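Local coordinates for protein putative activator of HSP90 (Plasmodium falciparum, PDB 3N72) that probably binds the chaperone Hsp90 and stimulates its ATPase activity, as AHA1-family co-chaperones do, this chain being the N-terminal domain of the activator, at residues E27-I30 / K31-S35. Sequence-based numbering, arbitrary orientation. Where two conformers were deposited one is given.
Sequences ESYI and KYNLS
A chi1 of 179° swings the Tyr-29 ring to the side of its carbonyl carbon, and a chi1 of -82° sets CG of Asn-33 beside its backbone N, so that ring and amide meet one helical turn apart. ND2 of Asn-33 sits over the centre of the Tyr-29 ring, 3.6 Å from CE1, the two planes turned 43° from each other. ND2 of Asn-33 also donates to Tyr-29 O at 2.9 Å, coming from above the carbonyl plane, while Asn-33 N reaches that oxygen from the opposite face at 3.0 Å. The ND2 bond helps hold the amide against the ring, whose OH is bonded to Asp-148 and which also meets the rings of Trp-25 and Phe-145. Helix 23-35 of this Aha1 N-terminal domain is amphipathic here: Ile-30 and Leu-34 lie side by side, Ile-30 CG2 to Leu-34 CD1 4.0 Å, and pack on strands 44-62 and 65-82 of the antiparallel sheet, Leu-34 also reaching helix 120-142. Along another flank, the extended chains of Glu-27 and Lys-31 run side by side as an i to i+4 pair. The salt bridge is long, 3.9 Å from Glu-27 OE1 to Lys-31 NZ, and a water joins the same two atoms; Glu-27 OE2 turns instead to Asn-23.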
ATOM      1  N   GLU B  27     -16.149 -10.552   4.871  1.00 13.72           N
ATOM      2  CA  GLU B  27     -16.843 -11.682   4.254  1.00 15.26           C
ATOM      3  C   GLU B  27     -15.954 -12.920   4.293  1.00 15.31           C
ATOM      4  O   GLU B  27     -16.382 -13.969   4.764  1.00 15.14           O
ATOM      5  CB  GLU B  27     -17.254 -11.329   2.813  1.00 15.11           C
ATOM      6  CG  GLU B  27     -18.446 -10.355   2.714  1.00 18.99           C
ATOM      7  CD  GLU B  27     -18.878 -10.101   1.278  1.00 21.24           C
ATOM      8  OE1 GLU B  27     -18.562 -10.920   0.406  1.00 27.42           O
ATOM      9  OE2 GLU B  27     -19.571  -9.105   1.008  1.00 22.59           O
ATOM     10  N   SER B  28     -14.706 -12.800   3.822  1.00 15.49           N
ATOM     11  CA  SER B  28     -13.745 -13.932   3.869  1.00 16.98           C
ATOM     12  C   SER B  28     -13.510 -14.482   5.277  1.00 16.48           C
ATOM     13  O   SER B  28     -13.458 -15.706   5.461  1.00 16.75           O
ATOM     14  CB  SER B  28     -12.400 -13.544   3.244  1.00 17.92           C
ATOM     15  OG  SER B  28     -12.524 -13.406   1.843  1.00 21.67           O
ATOM     16  N   TYR B  29     -13.378 -13.590   6.271  1.00 15.05           N
ATOM     17  CA  TYR B  29     -13.104 -14.003   7.644  1.00 13.98           C
ATOM     18  C   TYR B  29     -14.250 -14.790   8.202  1.00 12.85           C
ATOM     19  O   TYR B  29     -14.075 -15.884   8.787  1.00 12.24           O
ATOM     20  CB  TYR B  29     -12.879 -12.761   8.510  1.00 13.45           C
ATOM     21  CG  TYR B  29     -12.612 -13.001   9.974  1.00 14.16           C
ATOM     22  CD1 TYR B  29     -11.298 -13.097  10.452  1.00 13.56           C
ATOM     23  CD2 TYR B  29     -13.648 -13.081  10.885  1.00 13.25           C
ATOM     24  CE1 TYR B  29     -11.037 -13.278  11.782  1.00 14.80           C
ATOM     25  CE2 TYR B  29     -13.394 -13.272  12.242  1.00 14.06           C
ATOM     26  CZ  TYR B  29     -12.077 -13.364  12.675  1.00 14.59           C
ATOM     27  OH  TYR B  29     -11.787 -13.542  14.005  1.00 18.20           O
ATOM     28  N   ILE B  30     -15.439 -14.212   8.063  1.00 12.20           N
ATOM     29  CA  ILE B  30     -16.655 -14.856   8.605  1.00 11.96           C
ATOM     30  C   ILE B  30     -16.884 -16.236   7.916  1.00 12.44           C
ATOM     31  O   ILE B  30     -17.088 -17.248   8.582  1.00 11.71           O
ATOM     32  CB  ILE B  30     -17.872 -13.906   8.529  1.00 12.65           C
ATOM     33  CG1 ILE B  30     -17.648 -12.701   9.485  1.00 12.10           C
ATOM     34  CG2 ILE B  30     -19.181 -14.664   8.815  1.00 13.48           C
ATOM     35  CD1 ILE B  30     -18.667 -11.591   9.323  1.00 13.38           C
ATOM     36  N   LYS B  31     -16.769 -16.277   6.604  1.00 12.70           N
ATOM     37  CA  LYS B  31     -16.861 -17.554   5.860  1.00 13.58           C
ATOM     38  C   LYS B  31     -15.806 -18.595   6.328  1.00 13.86           C
ATOM     39  O   LYS B  31     -16.145 -19.755   6.630  1.00 13.52           O
ATOM     40  CB  LYS B  31     -16.784 -17.310   4.350  1.00 13.34           C
ATOM     41  CG  LYS B  31     -18.007 -16.615   3.769  1.00 16.51           C
ATOM     42  CD  LYS B  31     -17.819 -16.383   2.275  1.00 24.23           C
ATOM     43  CE  LYS B  31     -18.901 -15.487   1.699  1.00 27.35           C
ATOM     44  NZ  LYS B  31     -18.432 -14.863   0.417  1.00 29.53           N
ATOM     45  N   TYR B  32     -14.550 -18.170   6.464  1.00 14.50           N
ATOM     46  CA  TYR B  32     -13.472 -19.094   6.806  1.00 14.08           C
ATOM     47  C   TYR B  32     -13.721 -19.698   8.172  1.00 14.16           C
ATOM     48  O   TYR B  32     -13.632 -20.932   8.346  1.00 14.55           O
ATOM     49  CB  TYR B  32     -12.109 -18.371   6.836  1.00 15.27           C
ATOM     50  CG  TYR B  32     -10.990 -19.303   7.271  1.00 17.44           C
ATOM     51  CD1 TYR B  32     -10.366 -20.137   6.350  1.00 20.74           C
ATOM     52  CD2 TYR B  32     -10.603 -19.395   8.609  1.00 21.40           C
ATOM     53  CE1 TYR B  32      -9.368 -21.012   6.735  1.00 21.95           C
ATOM     54  CE2 TYR B  32      -9.607 -20.290   9.003  1.00 22.78           C
ATOM     55  CZ  TYR B  32      -8.998 -21.076   8.053  1.00 23.39           C
ATOM     56  OH  TYR B  32      -8.005 -21.948   8.440  1.00 29.22           O
ATOM     57  N   ASN B  33     -14.031 -18.833   9.144  1.00 13.15           N
ATOM     58  CA  ASN B  33     -14.169 -19.260  10.522  1.00 13.55           C
ATOM     59  C   ASN B  33     -15.334 -20.198  10.708  1.00 13.80           C
ATOM     60  O   ASN B  33     -15.185 -21.279  11.295  1.00 13.70           O
ATOM     61  CB  ASN B  33     -14.174 -18.053  11.473  1.00 13.80           C
ATOM     62  CG  ASN B  33     -12.778 -17.578  11.778  1.00 16.84           C
ATOM     63  OD1 ASN B  33     -12.106 -18.130  12.670  1.00 20.63           O
ATOM     64  ND2 ASN B  33     -12.303 -16.581  11.026  1.00 18.94           N
ATOM     65  N   LEU B  34     -16.480 -19.842  10.138  1.00 13.34           N
ATOM     66  CA  LEU B  34     -17.637 -20.711  10.303  1.00 13.93           C
ATOM     67  C   LEU B  34     -17.522 -21.993   9.473  1.00 14.76           C
ATOM     68  O   LEU B  34     -17.964 -23.037   9.921  1.00 14.80           O
ATOM     69  CB  LEU B  34     -18.933 -19.954   9.988  1.00 12.76           C
ATOM     70  CG  LEU B  34     -19.323 -18.982  11.113  1.00 12.24           C
ATOM     71  CD1 LEU B  34     -20.407 -17.990  10.617  1.00 12.35           C
ATOM     72  CD2 LEU B  34     -19.817 -19.764  12.381  1.00 15.75           C
ATOM     73  N   SER B  35     -16.931 -21.908   8.283  0.50 15.60           N
ATOM     74  CA  SER B  35     -16.748 -23.102   7.440  0.50 16.52           C
ATOM     75  C   SER B  35     -15.695 -24.070   7.984  0.50 17.23           C
ATOM     76  O   SER B  35     -15.595 -25.210   7.511  0.50 17.38           O
ATOM     77  CB  SER B  35     -16.472 -22.750   5.972  0.50 16.80           C
ATOM     78  OG  SER B  35     -15.142 -22.329   5.748  0.50 15.98           O
TER
HETATM   79  O   HOH W   1     -16.967 -12.781  -0.294  1.00 34.76           O